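Local coordinates for USP37 protein (Homo sapiens, PDB 3U12) that probably cleaves ubiquitin from protein conjugates as a cysteine-type deubiquitinase, of which this chain is the N-terminal pleckstrin homology domain, at residues I28-T33 with R65-S70; N72-V77 with M89-D94. All coordinates share one frame; numbering follows the deposited sequence. Where two conformers were deposited one is given.

Both contacts belong to the one curled antiparallel sheet of the pleckstrin homology domain, and strands 65-68 and 73-80, which follow each other in the chain, carry the second segment of contact 1 and the first of contact 2. Contact 1 reaches across between strands that do not pair, mainly through side chains: Phe67 is buried, while Gln32 and Arg65 lie toward solvent. Contact 2 is a paired hairpin, held mainly by backbone bonds, with Leu90 and Leu92 buried and Lys74 and Gln93 exposed. The two meet in the domain interior, where Leu69 CD2 lies 3.8 Å from Leu90 CD2 and Phe67 packs on Leu92.

Contact 1. Residues I28-T33 with R65-S70; sequences IRSMQT and RIFQLS. With SO4 (sulfate ion), chain D.
Gln32 lays its amide nitrogen over one face of the Phe67 ring: NE2 is 3.3 Å from Phe67 CE1 and sits toward the rim, with the amide and ring planes 65° apart. Gln32 NE2 also gives a weak hydrogen bond to Ile66 O, at 3.3 Å, while Gln32 OE1 accepts one from Arg65 NH1 at 2.8 Å. Both ends of the amide are therefore used, which is consistent with this orientation of the amide. With chi1 at 74°, CG of Gln32 lies between its own backbone N and carbonyl carbon, and the extended chain beyond runs past the Arg65 side chain in the opposite direction. The packed side of the contact gathers at the CE1 and CZ end of the ring. Ile28 brings CG2 to 4.0 Å from Phe67 CZ, and Ser30 OG lies in the ring plane at its edge; Ser30 OG also donates to Thr33 OG1 across the turn, at 2.8 Å. Val56 and Leu98, from strands 51-58 and 97-104, add to the cover of both Ile28 and Phe67. Toward solvent the fit is looser: Thr33 CG2, also at the ring edge, touches Arg65 CD at 3.9 Å, and the guanidinium is turned 70° from the Gln32 amide, with Gln32 O over one of its faces. Farther along, Gln68 NE2 donates to Ser70 O and to a sulfate ion, probably from the crystallisation liquor. A polar turn closing over an aromatic residue at the end of a curled sheet, whose non-neighbouring strands share a hydrophobic interior, fits the strongly bent antiparallel barrel of the pleckstrin homology fold.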
loop_
_atom_site.group_PDB
_atom_site.type_symbol
_atom_site.label_atom_id
_atom_site.label_comp_id
_atom_site.label_asym_id
_atom_site.label_seq_id
_atom_site.Cartn_x
_atom_site.Cartn_y
_atom_site.Cartn_z
ATOM N N ILE A 28 6.694 1.897 -6.683
ATOM C CA ILE A 28 6.933 2.774 -5.540
ATOM C C ILE A 28 7.886 3.915 -5.923
ATOM O O ILE A 28 8.805 3.722 -6.720
ATOM C CB ILE A 28 7.485 1.937 -4.327
ATOM C CG1 ILE A 28 6.429 0.882 -3.843
ATOM C CG2 ILE A 28 7.912 2.829 -3.138
ATOM C CD1 ILE A 28 7.000 -0.144 -2.970
ATOM N N ARG A 29 7.659 5.095 -5.344
ATOM C CA ARG A 29 8.521 6.259 -5.490
ATOM C C ARG A 29 8.861 6.667 -4.044
ATOM O O ARG A 29 7.981 7.117 -3.305
ATOM C CB ARG A 29 7.820 7.376 -6.290
ATOM C CG ARG A 29 8.568 8.710 -6.327
ATOM C CD ARG A 29 7.985 9.710 -7.329
ATOM N NE ARG A 29 6.538 9.917 -7.178
ATOM C CZ ARG A 29 5.979 10.776 -6.330
ATOM N NH1 ARG A 29 6.735 11.520 -5.531
ATOM N NH2 ARG A 29 4.660 10.895 -6.270
ATOM N N SER A 30 10.109 6.410 -3.619
ATOM C CA SER A 30 10.574 6.733 -2.263
ATOM C C SER A 30 12.068 6.862 -2.220
ATOM O O SER A 30 12.772 6.405 -3.121
ATOM C CB SER A 30 10.105 5.679 -1.243
ATOM O OG SER A 30 10.807 4.464 -1.426
HETATM N N MSE A 31 12.563 7.497 -1.160
HETATM C CA MSE A 31 13.984 7.670 -0.894
HETATM C C MSE A 31 14.648 6.279 -0.731
HETATM O O MSE A 31 15.740 6.063 -1.270
HETATM C CB MSE A 31 14.156 8.490 0.400
HETATM C CG MSE A 31 13.929 9.978 0.213
HETATM SE SE MSE A 31 15.364 10.771 -0.853
HETATM C CE MSE A 31 16.694 11.129 0.572
ATOM N N GLN A 32 13.976 5.325 -0.006
ATOM C CA GLN A 32 14.569 3.999 0.233
ATOM C C GLN A 32 14.492 3.074 -0.993
ATOM O O GLN A 32 15.257 2.115 -1.066
ATOM C CB GLN A 32 13.988 3.313 1.493
ATOM C CG GLN A 32 12.555 2.756 1.368
ATOM C CD GLN A 32 12.180 1.825 2.514
ATOM O OE1 GLN A 32 13.018 1.117 3.086
ATOM N NE2 GLN A 32 10.908 1.806 2.879
ATOM N N THR A 33 13.570 3.326 -1.936
ATOM C CA THR A 33 13.509 2.451 -3.120
ATOM C C THR A 33 13.949 3.119 -4.464
ATOM O O THR A 33 14.126 2.421 -5.465
ATOM C CB THR A 33 12.096 1.899 -3.305
ATOM O OG1 THR A 33 11.239 2.964 -3.701
ATOM C CG2 THR A 33 11.531 1.198 -2.043
ATOM N N ARG A 65 10.520 -4.534 2.172
ATOM C CA ARG A 65 10.678 -3.196 2.740
ATOM C C ARG A 65 9.428 -2.834 3.495
ATOM O O ARG A 65 8.308 -3.249 3.114
ATOM C CB ARG A 65 10.989 -2.143 1.663
ATOM C CG ARG A 65 12.295 -2.428 0.933
ATOM C CD ARG A 65 13.119 -1.187 0.663
ATOM N NE ARG A 65 14.539 -1.518 0.529
ATOM C CZ ARG A 65 15.485 -1.213 1.419
ATOM N NH1 ARG A 65 15.179 -0.532 2.519
ATOM N NH2 ARG A 65 16.746 -1.561 1.202
ATOM N N ILE A 66 9.590 -2.053 4.560
ATOM C CA ILE A 66 8.482 -1.643 5.406
ATOM C C ILE A 66 8.342 -0.114 5.457
ATOM O O ILE A 66 9.332 0.610 5.541
ATOM C CB ILE A 66 8.596 -2.298 6.803
ATOM C CG1 ILE A 66 7.453 -1.866 7.726
ATOM C CG2 ILE A 66 9.960 -2.075 7.471
ATOM C CD1 ILE A 66 7.195 -2.798 8.764
ATOM N N PHE A 67 7.080 0.353 5.447
ATOM C CA PHE A 67 6.720 1.758 5.451
ATOM C C PHE A 67 5.777 1.941 6.611
ATOM O O PHE A 67 4.754 1.243 6.699
ATOM C CB PHE A 67 6.008 2.076 4.119
ATOM C CG PHE A 67 6.894 1.911 2.905
ATOM C CD1 PHE A 67 7.506 3.014 2.316
ATOM C CD2 PHE A 67 7.085 0.657 2.322
ATOM C CE1 PHE A 67 8.304 2.866 1.173
ATOM C CE2 PHE A 67 7.902 0.509 1.194
ATOM C CZ PHE A 67 8.484 1.617 0.616
ATOM N N GLN A 68 6.107 2.868 7.502
ATOM C CA GLN A 68 5.245 3.216 8.637
ATOM C C GLN A 68 3.958 3.868 8.139
ATOM O O GLN A 68 4.010 4.668 7.209
ATOM C CB GLN A 68 5.956 4.159 9.619
ATOM C CG GLN A 68 5.092 4.404 10.868
ATOM C CD GLN A 68 5.814 5.108 11.978
ATOM O OE1 GLN A 68 6.976 4.822 12.272
ATOM N NE2 GLN A 68 5.120 6.028 12.637
ATOM N N LEU A 69 2.807 3.516 8.764
ATOM C CA LEU A 69 1.498 4.079 8.439
ATOM C C LEU A 69 0.982 4.971 9.546
ATOM O O LEU A 69 0.471 6.037 9.239
ATOM C CB LEU A 69 0.459 2.992 8.116
ATOM C CG LEU A 69 0.776 2.134 6.892
ATOM C CD1 LEU A 69 -0.294 1.052 6.731
ATOM C CD2 LEU A 69 0.880 2.986 5.612
ATOM N N SER A 70 1.112 4.554 10.824
ATOM C CA SER A 70 0.639 5.346 11.984
ATOM C C SER A 70 1.320 6.711 12.001
ATOM O O SER A 70 2.561 6.779 11.895
ATOM C CB SER A 70 0.937 4.618 13.291
ATOM O OG SER A 70 0.158 3.441 13.391
HETATM S S SO4 D . 5.761 7.792 15.581
HETATM O O1 SO4 D . 5.514 8.967 16.430
HETATM O O2 SO4 D . 6.987 7.105 16.017
HETATM O O3 SO4 D . 4.618 6.867 15.693
HETATM O O4 SO4 D . 5.913 8.238 14.188
#

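Contact 2. Residues N72-V77 with M89-D94; sequences NIKNVV and MLTLQD. With SO4 (sulfate ion), chain C.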
loop_
_atom_site.group_PDB
_atom_site.type_symbol
_atom_site.label_atom_id
_atom_site.label_comp_id
_atom_site.label_asym_id
_atom_site.label_seq_id
_atom_site.Cartn_x
_atom_site.Cartn_y
_atom_site.Cartn_z
ATOM N N ASN A 72 1.595 8.730 9.639
ATOM C CA ASN A 72 2.447 8.849 8.446
ATOM C C ASN A 72 1.665 8.774 7.119
ATOM O O ASN A 72 2.276 8.778 6.058
ATOM C CB ASN A 72 3.585 7.795 8.474
ATOM C CG ASN A 72 4.757 8.108 7.552
ATOM O OD1 ASN A 72 5.099 9.262 7.326
ATOM N ND2 ASN A 72 5.402 7.087 6.988
ATOM N N ILE A 73 0.337 8.751 7.163
ATOM C CA ILE A 73 -0.480 8.715 5.944
ATOM C C ILE A 73 -0.874 10.147 5.572
ATOM O O ILE A 73 -1.369 10.900 6.424
ATOM C CB ILE A 73 -1.742 7.814 6.091
ATOM C CG1 ILE A 73 -1.355 6.323 6.291
ATOM C CG2 ILE A 73 -2.682 7.968 4.878
ATOM C CD1 ILE A 73 -2.618 5.403 6.652
ATOM N N LYS A 74 -0.639 10.511 4.307
ATOM C CA LYS A 74 -0.988 11.820 3.774
ATOM C C LYS A 74 -2.319 11.682 3.054
ATOM O O LYS A 74 -3.273 12.383 3.403
ATOM C CB LYS A 74 0.110 12.347 2.833
ATOM C CG LYS A 74 0.007 13.862 2.606
ATOM C CD LYS A 74 0.715 14.317 1.347
ATOM C CE LYS A 74 2.132 14.769 1.587
ATOM N NZ LYS A 74 2.655 15.525 0.417
ATOM N N ASN A 75 -2.403 10.768 2.063
ATOM C CA ASN A 75 -3.656 10.537 1.324
ATOM C C ASN A 75 -3.717 9.139 0.704
ATOM O O ASN A 75 -2.692 8.446 0.561
ATOM C CB ASN A 75 -3.934 11.636 0.276
ATOM C CG ASN A 75 -2.849 11.891 -0.730
ATOM O OD1 ASN A 75 -2.547 11.053 -1.580
ATOM N ND2 ASN A 75 -2.317 13.105 -0.723
ATOM N N VAL A 76 -4.936 8.696 0.431
ATOM C CA VAL A 76 -5.252 7.407 -0.187
ATOM C C VAL A 76 -6.286 7.638 -1.285
ATOM O O VAL A 76 -7.352 8.207 -1.033
ATOM C CB VAL A 76 -5.711 6.288 0.797
ATOM C CG1 VAL A 76 -5.647 4.922 0.119
ATOM C CG2 VAL A 76 -4.885 6.277 2.078
ATOM N N VAL A 77 -5.949 7.243 -2.509
ATOM C CA VAL A 77 -6.817 7.411 -3.668
ATOM C C VAL A 77 -7.007 6.044 -4.322
ATOM O O VAL A 77 -6.042 5.282 -4.430
ATOM C CB VAL A 77 -6.232 8.458 -4.687
ATOM C CG1 VAL A 77 -7.111 8.594 -5.929
ATOM C CG2 VAL A 77 -6.036 9.830 -4.042
HETATM N N MSE A 89 -3.608 4.076 -4.507
HETATM C CA MSE A 89 -2.443 4.956 -4.427
HETATM C C MSE A 89 -2.361 5.587 -3.052
HETATM O O MSE A 89 -3.269 6.287 -2.612
HETATM C CB MSE A 89 -2.495 6.008 -5.549
HETATM C CG MSE A 89 -2.297 5.382 -6.912
HETATM SE SE MSE A 89 -3.066 6.421 -8.323
HETATM C CE MSE A 89 -1.705 6.141 -9.665
ATOM N N LEU A 90 -1.312 5.238 -2.353
ATOM C CA LEU A 90 -1.035 5.670 -0.992
ATOM C C LEU A 90 0.137 6.639 -0.978
ATOM O O LEU A 90 1.251 6.251 -1.332
ATOM C CB LEU A 90 -0.689 4.425 -0.157
ATOM C CG LEU A 90 -0.229 4.622 1.294
ATOM C CD1 LEU A 90 -1.309 5.271 2.150
ATOM C CD2 LEU A 90 0.205 3.294 1.901
ATOM N N THR A 91 -0.110 7.874 -0.521
ATOM C CA THR A 91 0.940 8.865 -0.321
ATOM C C THR A 91 1.180 8.970 1.183
ATOM O O THR A 91 0.233 9.122 1.962
ATOM C CB THR A 91 0.599 10.211 -0.958
ATOM O OG1 THR A 91 0.133 10.005 -2.290
ATOM C CG2 THR A 91 1.782 11.184 -0.954
ATOM N N LEU A 92 2.445 8.911 1.584
ATOM C CA LEU A 92 2.846 9.055 2.981
ATOM C C LEU A 92 3.268 10.488 3.272
ATOM O O LEU A 92 3.494 11.232 2.331
ATOM C CB LEU A 92 3.973 8.051 3.320
ATOM C CG LEU A 92 3.600 6.560 3.100
ATOM C CD1 LEU A 92 4.785 5.635 3.431
ATOM C CD2 LEU A 92 2.331 6.186 3.869
ATOM N N GLN A 93 3.378 10.880 4.564
ATOM C CA GLN A 93 3.735 12.240 4.988
ATOM C C GLN A 93 5.180 12.605 4.621
ATOM O O GLN A 93 5.496 13.794 4.484
ATOM C CB GLN A 93 3.443 12.467 6.490
ATOM C CG GLN A 93 1.929 12.571 6.778
ATOM C CD GLN A 93 1.524 12.798 8.224
ATOM O OE1 GLN A 93 2.233 13.426 9.025
ATOM N NE2 GLN A 93 0.302 12.383 8.562
ATOM N N ASP A 94 6.034 11.593 4.398
ATOM C CA ASP A 94 7.408 11.831 3.968
ATOM C C ASP A 94 7.498 11.880 2.420
ATOM O O ASP A 94 8.596 11.927 1.866
ATOM C CB ASP A 94 8.360 10.797 4.578
ATOM C CG ASP A 94 8.318 9.437 3.928
ATOM O OD1 ASP A 94 7.238 9.049 3.425
ATOM O OD2 ASP A 94 9.346 8.725 3.983
HETATM S S SO4 C . -0.971 12.815 12.465
HETATM O O1 SO4 C . -1.671 14.054 12.837
HETATM O O2 SO4 C . 0.426 12.892 12.914
HETATM O O3 SO4 C . -1.640 11.678 13.106
HETATM O O4 SO4 C . -1.015 12.641 11.003
HETATM O O HOH W 1 -2.337 8.891 -2.915
#
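A classic beta bulge interrupts the antiparallel hairpin of strands 73-80 and 85-92, part of the pleckstrin homology sheet. Lys74 and Asn75 both face Thr91, whose carbonyl O accepts from Lys74 N at 2.9 Å and Asn75 N at 3.1 Å; both donors approach from the same face of its plane. Beyond the bulge the ladder is regular, with Asn75-Thr91 and Val77-Met89 (a selenomethionine) as hydrogen-bonded pairs flanking the non-hydrogen-bonded pair Val76-Leu90. On the inner face Leu90 CD1 lies 3.7 Å from Val76 CG2 and also meets Ile73 CG2; helix 105-119 covers Ile73 and Val76. The other face is mixed: Val77 and Met89 share it with Asn75 and Thr91, which lie side by side, OD1 of Asn75 being 3.0 Å from Thr91 OG1. At the open end, Gln93 N binds Asn72 O at 2.8 Å. With chi1 at -72°, Gln93 sends its extended chain across to the start of strand 73-80, and NE2 donates almost straight (176°) to Ile73 O. That oxygen lies in the amide plane, although the donor stands above the carbonyl plane. Gln93 NE2 also donates to O4 of a sulfate ion at 2.8 Å, which His71 and Asn121 hold too. Doubled acceptance at Thr91 O and the amide of Gln93 together satisfy backbone groups around the bulge, where the register slips by one residue.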